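Local structure of N-acetyltransferase domain-containing protein (Deinococcus radiodurans, 3S6F) at residues 27-32 / 81-86; 97-102 / 106-111. The protein binds coenzyme A and probably transfers an acetyl group from acetyl-CoA to an amino group of its substrate. All coordinates share one frame; numbering follows the deposited sequence. Where two conformers were deposited one is given.

Contact 1: 27-32 / 81-86; sequences FFEGWP and VQAGWR. With COA (coenzyme A), chain B.
E29 and R86 meet through a salt bridge in which one carboxylate oxygen does the work. OE1 of E29 takes NH2 of R86 at 2.8 Å and, more weakly, NH1 at 3.1 Å; the carboxylate and guanidinium planes are nearly parallel, 5° apart, but OE1 is tilted out of the guanidinium plane. The glutamate reaches across because CG is anti to its backbone N (chi1 -173°) and the chain stays extended beyond it. The 3-10 turn at 83-85 brings the backbone round, and the extended R86 chain carries NE to the carbonyl O of V81, 2.8 Å away. One guanidinium face lies against the pantetheine arm of coenzyme A, with N8P 3.7 Å above the plane; the opposite face rests on CA of A83. Water bridges OE1 of E29 to N of A83, and a second joins OE2 to NH1 of R86, weakly at NH1. Q82 lays NE2 over one face of the F27 ring, 3.4 Å from CE2, with amide and ring planes 67° apart; NE2 is also hydrogen-bonded to O of G25. V81 N meets O9P of the cofactor at 2.9 Å, almost straight, and R86 opens the R-x-x-G-x-G loop, with G89 and G91, that binds CoA in GNAT enzymes. Bonds to the carboxylate of E29 and the carbonyl of V81 hold the guanidinium, and E29 probably acts as a second-shell residue that helps position R86.

Contact 2: 97-102 / 106-111; sequences RVLTEL and YMVDLS
The β-α-β unit of strand 73-81, helix 90-102 and strand 107-112 brings L99 and L102, one helical turn apart, against V108 of the unit's second strand, 107-112. All of the contact is apolar: CD2 of L99 lies 3.9 Å from CG1 of V108, and CD1 of L102 approaches that same methyl more loosely, at 4.3 Å. V108 points toward the helix and holds CG1 anti to its backbone N (chi1 -176°), which turns this branch toward both leucines. L99 starts off to the side of the strand, but with CG anti to its carbonyl carbon (chi1 -67°) its methyl end swings round to V108. Such a helical crossover joins two parallel neighbouring strands, here with the helix laid over one face of the sheet in the central part of the GNAT fold. V108 also touches I76 on strand 73-81, while L102 reaches A74 there as well as A66 and V49 on the strands beyond. Along its other edge, residues 107-110 of strand 107-112 pair antiparallel with a strand of the second subunit, continuing the sheet across the interface, and D109 forms a salt bridge with R134 of that subunit.

In the fold
The two contacts lie on opposite sides of the chain's centre, their own centres about 22 Å apart and their nearest atoms about 10 Å, without touching. Helix 90-102 and strand 73-81 relate them: 81-86 carries the chain from the end of that strand toward the helix, and contact 2 packs the helix's last turns on the next strand. Their chemistry follows their place. Contact 1 joins two loops at the surface, where charge, water and cofactor meet beside a buried aromatic ring; contact 2, partly buried, brings together methyl groups alone. Contact 1 buries 225 Å² against 97 Å², and borders the CoA site, whereas contact 2 lies beside the subunit interface.

Contact 1: 27-32 / 81-86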
ATOM      1  N   PHE A  27      -6.321 -19.516  -7.488  1.00 11.29           N
ATOM      2  CA  PHE A  27      -5.324 -18.464  -7.349  1.00 10.98           C
ATOM      3  C   PHE A  27      -4.218 -18.903  -6.410  1.00 11.56           C
ATOM      4  O   PHE A  27      -4.214 -20.014  -5.856  1.00 12.81           O
ATOM      5  CB  PHE A  27      -6.009 -17.163  -6.945  1.00 10.12           C
ATOM      6  CG  PHE A  27      -6.850 -16.615  -8.041  1.00  9.27           C
ATOM      7  CD1 PHE A  27      -6.257 -16.069  -9.168  1.00  9.10           C
ATOM      8  CD2 PHE A  27      -8.227 -16.679  -8.001  1.00 11.25           C
ATOM      9  CE1 PHE A  27      -7.018 -15.612 -10.221  1.00  9.57           C
ATOM     10  CE2 PHE A  27      -8.984 -16.179  -9.049  1.00 11.04           C
ATOM     11  CZ  PHE A  27      -8.363 -15.659 -10.162  1.00 11.16           C
ATOM     12  N   PHE A  28      -3.240 -18.022  -6.277  1.00 11.19           N
ATOM     13  CA  PHE A  28      -2.063 -18.236  -5.422  1.00 11.44           C
ATOM     14  C   PHE A  28      -1.240 -19.406  -5.925  1.00 12.75           C
ATOM     15  O   PHE A  28      -0.657 -20.173  -5.143  1.00 13.39           O
ATOM     16  CB  PHE A  28      -2.442 -18.365  -3.956  1.00 11.75           C
ATOM     17  CG  PHE A  28      -3.274 -17.201  -3.477  1.00 11.93           C
ATOM     18  CD1 PHE A  28      -2.677 -15.967  -3.187  1.00 12.18           C
ATOM     19  CD2 PHE A  28      -4.636 -17.355  -3.281  1.00 12.92           C
ATOM     20  CE1 PHE A  28      -3.416 -14.913  -2.750  1.00 13.98           C
ATOM     21  CE2 PHE A  28      -5.369 -16.299  -2.816  1.00 14.12           C
ATOM     22  CZ  PHE A  28      -4.752 -15.080  -2.564  1.00 14.27           C
ATOM     23  N   GLU A  29      -1.053 -19.464  -7.231  1.00 14.19           N
ATOM     24  CA  GLU A  29      -0.228 -20.494  -7.845  0.50 15.42           C
ATOM     25  C   GLU A  29       1.184 -20.354  -7.275  1.00 15.06           C
ATOM     26  O   GLU A  29       1.768 -19.253  -7.223  1.00 15.75           O
ATOM     27  CB  GLU A  29      -0.216 -20.375  -9.385  0.50 15.52           C
ATOM     28  CG  GLU A  29       0.502 -21.554 -10.099  0.50 16.85           C
ATOM     29  CD  GLU A  29       0.887 -21.272 -11.582  0.50 18.83           C
ATOM     30  OE1 GLU A  29       0.324 -20.344 -12.206  0.50 15.11           O
ATOM     31  OE2 GLU A  29       1.732 -22.014 -12.166  0.50 18.99           O
ATOM     32  N   GLY A  30       1.765 -21.453  -6.813  1.00 16.28           N
ATOM     33  CA  GLY A  30       3.124 -21.415  -6.281  1.00 16.35           C
ATOM     34  C   GLY A  30       3.245 -21.007  -4.825  1.00 15.62           C
ATOM     35  O   GLY A  30       4.354 -21.061  -4.265  1.00 17.04           O
ATOM     36  N   TRP A  31       2.165 -20.623  -4.165  1.00 13.88           N
ATOM     37  CA  TRP A  31       2.244 -20.227  -2.768  1.00 12.79           C
ATOM     38  C   TRP A  31       2.255 -21.468  -1.894  1.00 12.66           C
ATOM     39  O   TRP A  31       1.382 -22.307  -2.022  1.00 13.21           O
ATOM     40  CB  TRP A  31       1.064 -19.366  -2.362  1.00 12.12           C
ATOM     41  CG  TRP A  31       1.086 -17.959  -2.922  1.00 12.06           C
ATOM     42  CD1 TRP A  31       1.401 -17.547  -4.200  1.00 13.30           C
ATOM     43  CD2 TRP A  31       0.727 -16.787  -2.201  1.00 11.69           C
ATOM     44  NE1 TRP A  31       1.271 -16.184  -4.290  1.00 13.60           N
ATOM     45  CE2 TRP A  31       0.879 -15.692  -3.076  1.00 12.96           C
ATOM     46  CE3 TRP A  31       0.290 -16.542  -0.900  1.00 12.39           C
ATOM     47  CZ2 TRP A  31       0.624 -14.391  -2.683  1.00 13.72           C
ATOM     48  CZ3 TRP A  31       0.047 -15.239  -0.516  1.00 12.82           C
ATOM     49  CH2 TRP A  31       0.224 -14.184  -1.400  1.00 13.93           C
ATOM     50  N   PRO A  32       3.195 -21.562  -0.939  1.00 12.14           N
ATOM     51  CA  PRO A  32       3.177 -22.735  -0.075  1.00 12.52           C
ATOM     52  C   PRO A  32       1.983 -22.887   0.860  1.00 11.93           C
ATOM     53  O   PRO A  32       1.555 -24.004   1.115  1.00 13.41           O
ATOM     54  CB  PRO A  32       4.453 -22.592   0.740  1.00 12.89           C
ATOM     55  CG  PRO A  32       5.341 -21.793  -0.139  1.00 13.64           C
ATOM     56  CD  PRO A  32       4.444 -20.821  -0.824  1.00 12.54           C
ATOM     57  N   VAL A  81      -3.403 -13.723 -12.899  1.00  8.59           N
ATOM     58  CA  VAL A  81      -4.217 -14.320 -13.951  1.00  8.60           C
ATOM     59  C   VAL A  81      -3.924 -15.805 -13.929  1.00  8.64           C
ATOM     60  O   VAL A  81      -2.772 -16.222 -13.860  1.00  9.82           O
ATOM     61  CB  VAL A  81      -3.906 -13.700 -15.340  1.00  9.25           C
ATOM     62  CG1 VAL A  81      -4.580 -14.454 -16.472  1.00 10.55           C
ATOM     63  CG2 VAL A  81      -4.277 -12.202 -15.346  1.00 10.35           C
ATOM     64  N   GLN A  82      -4.969 -16.617 -13.968  1.00  9.20           N
ATOM     65  CA  GLN A  82      -4.774 -18.075 -13.937  1.00 10.37           C
ATOM     66  C   GLN A  82      -3.995 -18.508 -15.170  1.00 10.65           C
ATOM     67  O   GLN A  82      -4.170 -17.961 -16.251  1.00 11.21           O
ATOM     68  CB  GLN A  82      -6.108 -18.797 -13.816  1.00 11.37           C
ATOM     69  CG  GLN A  82      -6.728 -18.460 -12.460  1.00 12.72           C
ATOM     70  CD  GLN A  82      -7.894 -19.284 -12.061  1.00 17.75           C
ATOM     71  OE1 GLN A  82      -8.276 -20.183 -12.781  1.00 25.54           O
ATOM     72  NE2 GLN A  82      -8.470 -19.005 -10.875  1.00 16.30           N
ATOM     73  N   ALA A  83      -3.111 -19.509 -15.057  0.55 11.38           N
ATOM     74  CA  ALA A  83      -2.102 -19.753 -16.114  0.55 11.06           C
ATOM     75  C   ALA A  83      -2.647 -19.947 -17.547  0.55 11.79           C
ATOM     76  O   ALA A  83      -2.034 -19.466 -18.484  0.55 11.78           O
ATOM     77  CB  ALA A  83      -1.150 -20.950 -15.723  0.55 11.84           C
ATOM     78  N   GLY A  84      -3.788 -20.615 -17.715  0.55 11.37           N
ATOM     79  CA  GLY A  84      -4.363 -20.890 -19.038  0.55 12.20           C
ATOM     80  C   GLY A  84      -4.883 -19.667 -19.760  0.55 11.94           C
ATOM     81  O   GLY A  84      -5.244 -19.731 -20.920  0.55 11.84           O
ATOM     82  N   TRP A  85      -4.912 -18.553 -19.032  1.00 11.42           N
ATOM     83  CA  TRP A  85      -5.474 -17.281 -19.484  1.00 10.64           C
ATOM     84  C   TRP A  85      -4.432 -16.195 -19.640  1.00 10.40           C
ATOM     85  O   TRP A  85      -4.791 -15.076 -20.010  1.00 11.49           O
ATOM     86  CB  TRP A  85      -6.568 -16.799 -18.515  1.00 10.83           C
ATOM     87  CG  TRP A  85      -7.849 -17.541 -18.700  1.00 12.42           C
ATOM     88  CD1 TRP A  85      -8.333 -18.561 -17.962  1.00 13.46           C
ATOM     89  CD2 TRP A  85      -8.804 -17.309 -19.737  1.00 14.47           C
ATOM     90  NE1 TRP A  85      -9.554 -18.975 -18.449  1.00 15.21           N
ATOM     91  CE2 TRP A  85      -9.846 -18.232 -19.562  1.00 15.94           C
ATOM     92  CE3 TRP A  85      -8.854 -16.437 -20.825  1.00 17.23           C
ATOM     93  CZ2 TRP A  85     -10.955 -18.274 -20.419  1.00 18.45           C
ATOM     94  CZ3 TRP A  85      -9.955 -16.476 -21.662  1.00 18.61           C
ATOM     95  CH2 TRP A  85     -10.971 -17.391 -21.446  1.00 20.50           C
ATOM     96  N   ARG A  86      -3.171 -16.491 -19.313  1.00 10.26           N
ATOM     97  CA  ARG A  86      -2.065 -15.557 -19.459  1.00 10.62           C
ATOM     98  C   ARG A  86      -1.714 -15.352 -20.928  1.00 10.88           C
ATOM     99  O   ARG A  86      -2.067 -16.164 -21.799  1.00 11.28           O
ATOM    100  CB  ARG A  86      -0.850 -16.068 -18.679  1.00 10.67           C
ATOM    101  CG  ARG A  86      -1.101 -16.075 -17.195  1.00 10.27           C
ATOM    102  CD  ARG A  86       0.071 -16.648 -16.416  1.00 10.62           C
ATOM    103  NE  ARG A  86      -0.298 -16.758 -15.011  1.00 11.69           N
ATOM    104  CZ  ARG A  86       0.145 -17.653 -14.175  1.00 11.58           C
ATOM    105  NH1 ARG A  86       1.166 -18.451 -14.470  1.00 15.73           N
ATOM    106  NH2 ARG A  86      -0.325 -17.707 -12.961  1.00 13.46           N
TER
HETATM  107  N1A COA B 200       8.814 -13.709 -16.313  0.50 19.17           N
HETATM  108  C2A COA B 200       9.053 -13.032 -17.490  0.50 18.02           C
HETATM  109  N3A COA B 200       8.072 -12.307 -18.127  0.50 17.18           N
HETATM  110  C4A COA B 200       6.832 -12.287 -17.577  0.50 14.87           C
HETATM  111  C5A COA B 200       6.557 -12.988 -16.407  0.50 17.28           C
HETATM  112  C6A COA B 200       7.568 -13.687 -15.750  0.50 19.22           C
HETATM  113  N6A COA B 200       7.355 -14.339 -14.600  0.50 20.54           N
HETATM  114  N7A COA B 200       5.245 -12.784 -16.115  0.50 16.85           N
HETATM  115  C8A COA B 200       4.718 -11.996 -17.077  0.50 15.64           C
HETATM  116  N9A COA B 200       5.684 -11.682 -17.991  0.50 15.18           N
HETATM  117  C1B COA B 200       5.545 -10.815 -19.159  0.50 14.74           C
HETATM  118  C2B COA B 200       5.808 -11.556 -20.464  0.50 14.37           C
HETATM  119  O2B COA B 200       6.384 -10.616 -21.317  0.50 16.48           O
HETATM  120  C3B COA B 200       4.433 -11.920 -21.001  0.50 13.59           C
HETATM  121  O3B COA B 200       4.388 -12.107 -22.405  0.50 14.42           O
HETATM  122  P3B COA B 200       4.462 -13.601 -23.037  0.50 15.64           P
HETATM  123  O7A COA B 200       5.769 -14.192 -22.572  0.50 17.04           O
HETATM  124  O8A COA B 200       3.291 -14.389 -22.506  0.50 15.62           O
HETATM  125  O9A COA B 200       4.398 -13.392 -24.531  0.50 19.60           O
HETATM  126  C4B COA B 200       3.655 -10.703 -20.528  0.50 11.99           C
HETATM  127  O4B COA B 200       4.223 -10.350 -19.273  0.50 13.84           O
HETATM  128  C5B COA B 200       2.168 -10.964 -20.376  0.50 10.82           C
HETATM  129  O5B COA B 200       1.494  -9.722 -20.277  0.50  9.28           O
HETATM  130  P1A COA B 200      -0.120  -9.753 -20.254  0.50 11.56           P
HETATM  131  O1A COA B 200      -0.536  -8.325 -20.269  0.50 11.15           O
HETATM  132  O2A COA B 200      -0.694 -10.670 -21.294  0.50 11.63           O
HETATM  133  O3A COA B 200      -0.369 -10.300 -18.776  0.50 10.54           O
HETATM  134  P2A COA B 200      -0.848 -11.759 -18.307  0.50 11.05           P
HETATM  135  O4A COA B 200      -0.006 -12.798 -18.944  0.50 10.89           O
HETATM  136  O5A COA B 200      -2.323 -11.835 -18.490  0.50 11.37           O
HETATM  137  O6A COA B 200      -0.557 -11.613 -16.751  0.50 11.13           O
HETATM  138  CBP COA B 200       0.902 -11.710 -14.861  0.50 10.60           C
HETATM  139  CCP COA B 200       0.730 -11.208 -16.284  0.50 10.04           C
HETATM  140  CDP COA B 200      -0.224 -11.136 -13.980  0.50 12.12           C
HETATM  141  CEP COA B 200       2.262 -11.216 -14.319  0.50 11.66           C
HETATM  142  CAP COA B 200       0.852 -13.247 -14.933  0.50 11.19           C
HETATM  143  OAP COA B 200       2.028 -13.763 -15.530  0.50 12.80           O
HETATM  144  C9P COA B 200       0.713 -13.846 -13.554  0.50 13.54           C
HETATM  145  O9P COA B 200      -0.486 -13.996 -13.002  0.50  7.74           O
HETATM  146  N8P COA B 200       1.784 -14.282 -12.905  0.50 12.74           N
HETATM  147  C7P COA B 200       1.700 -14.867 -11.572  0.50 13.36           C
HETATM  148  C6P COA B 200       1.481 -13.840 -10.451  0.50 13.04           C
HETATM  149  C5P COA B 200       2.417 -12.677 -10.613  0.50 14.26           C
HETATM  150  O5P COA B 200       3.616 -12.882 -10.825  0.50 15.80           O
HETATM  151  N4P COA B 200       1.861 -11.462 -10.496  0.50 15.49           N
HETATM  152  C3P COA B 200       2.633 -10.249 -10.376  0.50 18.50           C
HETATM  153  C2P COA B 200       2.559  -9.788  -8.921  0.50 22.34           C
HETATM  154  S1P COA B 200       3.485 -10.865  -7.776  0.50 29.05           S
HETATM  155  O   HOH W   1      -2.605 -20.712 -12.442  1.00 18.17           O
HETATM  156  O   HOH W   2       3.374 -20.431 -13.827  1.00 29.17           O

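Contact 2: 97-102 / 106-111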
ATOM      1  N   ARG A  97      -7.373  -1.122 -15.514  1.00  9.25           N
ATOM      2  CA  ARG A  97      -8.671  -0.945 -14.874  1.00  9.79           C
ATOM      3  C   ARG A  97      -8.549  -0.590 -13.401  1.00  8.88           C
ATOM      4  O   ARG A  97      -9.326   0.227 -12.922  1.00 10.08           O
ATOM      5  CB  ARG A  97      -9.537  -2.175 -15.092  1.00  9.79           C
ATOM      6  CG  ARG A  97     -10.049  -2.252 -16.537  1.00 11.01           C
ATOM      7  CD  ARG A  97     -10.733  -3.566 -16.808  1.00 11.39           C
ATOM      8  NE  ARG A  97     -11.296  -3.624 -18.156  1.00 12.31           N
ATOM      9  CZ  ARG A  97     -12.553  -3.325 -18.457  1.00 12.97           C
ATOM     10  NH1 ARG A  97     -13.432  -2.958 -17.539  1.00 14.11           N
ATOM     11  NH2 ARG A  97     -12.935  -3.458 -19.727  1.00 16.19           N
ATOM     12  N   VAL A  98      -7.598  -1.169 -12.669  1.00  8.70           N
ATOM     13  CA  VAL A  98      -7.489  -0.825 -11.246  1.00  8.71           C
ATOM     14  C   VAL A  98      -6.955   0.603 -11.081  1.00  9.03           C
ATOM     15  O   VAL A  98      -7.372   1.321 -10.170  1.00  9.56           O
ATOM     16  CB  VAL A  98      -6.679  -1.858 -10.441  1.00  8.52           C
ATOM     17  CG1 VAL A  98      -5.165  -1.713 -10.578  1.00  9.34           C
ATOM     18  CG2 VAL A  98      -7.105  -1.806  -8.967  1.00  9.73           C
ATOM     19  N   LEU A  99      -6.082   1.028 -12.006  1.00  9.63           N
ATOM     20  CA  LEU A  99      -5.591   2.398 -11.964  1.00 10.47           C
ATOM     21  C   LEU A  99      -6.745   3.377 -12.213  1.00 10.91           C
ATOM     22  O   LEU A  99      -6.833   4.407 -11.544  1.00 11.98           O
ATOM     23  CB  LEU A  99      -4.418   2.598 -12.938  1.00 11.01           C
ATOM     24  CG  LEU A  99      -3.144   1.845 -12.575  1.00 11.24           C
ATOM     25  CD1 LEU A  99      -2.154   1.874 -13.744  1.00 14.05           C
ATOM     26  CD2 LEU A  99      -2.522   2.376 -11.305  1.00 11.58           C
ATOM     27  N   THR A 100      -7.664   3.030 -13.095  1.00 11.25           N
ATOM     28  CA  THR A 100      -8.862   3.844 -13.310  1.00 11.77           C
ATOM     29  C   THR A 100      -9.699   3.905 -12.030  1.00 11.25           C
ATOM     30  O   THR A 100     -10.177   4.990 -11.620  1.00 12.69           O
ATOM     31  CB  THR A 100      -9.675   3.325 -14.476  1.00 12.70           C
ATOM     32  OG1 THR A 100      -8.879   3.462 -15.670  1.00 15.31           O
ATOM     33  CG2 THR A 100     -11.019   4.057 -14.608  1.00 16.16           C
ATOM     34  N   GLU A 101      -9.880   2.781 -11.347  1.00 10.51           N
ATOM     35  CA  GLU A 101     -10.665   2.773 -10.095  1.00 10.36           C
ATOM     36  C   GLU A 101     -10.042   3.613  -9.002  1.00 10.01           C
ATOM     37  O   GLU A 101     -10.726   4.249  -8.208  1.00 12.19           O
ATOM     38  CB  GLU A 101     -10.915   1.378  -9.586  1.00 10.72           C
ATOM     39  CG  GLU A 101     -11.765   0.488 -10.465  1.00 11.97           C
ATOM     40  CD  GLU A 101     -13.086   1.112 -10.795  1.00 12.56           C
ATOM     41  OE1 GLU A 101     -13.820   1.424  -9.840  1.00 12.63           O
ATOM     42  OE2 GLU A 101     -13.402   1.277 -11.968  1.00 15.04           O
ATOM     43  N   LEU A 102      -8.711   3.631  -8.954  1.00  9.97           N
ATOM     44  CA  LEU A 102      -7.983   4.381  -7.946  1.00  9.82           C
ATOM     45  C   LEU A 102      -8.046   5.877  -8.154  1.00 11.05           C
ATOM     46  O   LEU A 102      -7.962   6.643  -7.188  1.00 11.47           O
ATOM     47  CB  LEU A 102      -6.515   3.943  -7.901  1.00  9.68           C
ATOM     48  CG  LEU A 102      -6.268   2.601  -7.213  1.00  8.60           C
ATOM     49  CD1 LEU A 102      -4.871   2.112  -7.494  1.00  9.61           C
ATOM     50  CD2 LEU A 102      -6.581   2.698  -5.715  1.00  9.51           C
ATOM     51  N   TYR A 106      -1.502  10.877  -6.255  1.00 10.59           N
ATOM     52  CA  TYR A 106      -0.114  11.153  -6.425  1.00 10.62           C
ATOM     53  C   TYR A 106       0.769   9.911  -6.516  1.00  9.98           C
ATOM     54  O   TYR A 106       1.601   9.799  -7.424  1.00 12.17           O
ATOM     55  CB  TYR A 106       0.368  12.093  -5.287  1.00  9.83           C
ATOM     56  CG  TYR A 106       1.855  12.375  -5.342  1.00 10.53           C
ATOM     57  CD1 TYR A 106       2.428  12.817  -6.527  1.00 12.39           C
ATOM     58  CD2 TYR A 106       2.673  12.189  -4.256  1.00 10.64           C
ATOM     59  CE1 TYR A 106       3.766  13.018  -6.620  1.00 13.59           C
ATOM     60  CE2 TYR A 106       4.053  12.422  -4.332  1.00 12.64           C
ATOM     61  CZ  TYR A 106       4.588  12.828  -5.563  1.00 12.59           C
ATOM     62  OH  TYR A 106       5.938  13.014  -5.751  1.00 15.91           O
HETATM   63  N   MSE A 107       0.580   8.972  -5.591  1.00  9.39           N
HETATM   64  CA  MSE A 107       1.443   7.791  -5.506  1.00  9.32           C
HETATM   65  C   MSE A 107       0.666   6.513  -5.730  1.00  9.19           C
HETATM   66  O   MSE A 107      -0.323   6.273  -5.051  1.00  9.86           O
HETATM   67  CB  MSE A 107       2.065   7.683  -4.111  1.00 10.43           C
HETATM   68  CG  MSE A 107       2.932   8.841  -3.734  1.00 11.35           C
HETATM   69 SE   MSE A 107       3.220   8.941  -1.785  0.75 12.09          SE
HETATM   70  CE  MSE A 107       4.033   7.234  -1.507  1.00 15.43           C
ATOM     71  N   VAL A 108       1.169   5.667  -6.624  1.00  8.86           N
ATOM     72  CA  VAL A 108       0.725   4.276  -6.733  1.00  8.92           C
ATOM     73  C   VAL A 108       1.986   3.442  -6.760  1.00  9.50           C
ATOM     74  O   VAL A 108       2.882   3.699  -7.590  1.00 11.67           O
ATOM     75  CB  VAL A 108      -0.102   3.987  -7.978  1.00 10.46           C
ATOM     76  CG1 VAL A 108      -0.589   2.536  -7.952  1.00 11.92           C
ATOM     77  CG2 VAL A 108      -1.329   4.960  -8.057  1.00 11.41           C
ATOM     78  N   ASP A 109       2.065   2.446  -5.890  1.00  8.92           N
ATOM     79  CA  ASP A 109       3.271   1.666  -5.735  1.00  9.50           C
ATOM     80  C   ASP A 109       2.961   0.184  -5.579  1.00  9.83           C
ATOM     81  O   ASP A 109       1.904  -0.213  -5.067  1.00  9.70           O
ATOM     82  CB  ASP A 109       4.064   2.123  -4.480  1.00 11.27           C
ATOM     83  CG  ASP A 109       4.565   3.558  -4.556  1.00 10.84           C
ATOM     84  OD1 ASP A 109       3.729   4.502  -4.562  1.00 13.77           O
ATOM     85  OD2 ASP A 109       5.784   3.760  -4.582  1.00 12.94           O
ATOM     86  N   LEU A 110       3.912  -0.661  -5.973  1.00  9.58           N
ATOM     87  CA  LEU A 110       3.824  -2.105  -5.781  1.00  9.55           C
ATOM     88  C   LEU A 110       5.224  -2.680  -5.734  1.00  9.92           C
ATOM     89  O   LEU A 110       6.175  -2.039  -6.157  1.00 11.27           O
ATOM     90  CB  LEU A 110       2.956  -2.777  -6.868  1.00  9.72           C
ATOM     91  CG  LEU A 110       3.482  -2.651  -8.299  1.00  9.68           C
ATOM     92  CD1 LEU A 110       4.431  -3.819  -8.671  1.00 11.65           C
ATOM     93  CD2 LEU A 110       2.302  -2.588  -9.268  1.00 11.12           C
ATOM     94  N   SER A 111       5.322  -3.878  -5.190  0.58  9.52           N
ATOM     95  CA  SER A 111       6.579  -4.640  -5.098  0.58  9.78           C
ATOM     96  C   SER A 111       6.611  -5.779  -6.087  0.58 10.36           C
ATOM     97  O   SER A 111       5.593  -6.435  -6.332  0.58 10.94           O
ATOM     98  CB  SER A 111       6.786  -5.210  -3.698  0.58 10.07           C
ATOM     99  OG  SER A 111       6.777  -4.165  -2.728  0.58  9.21           O
TER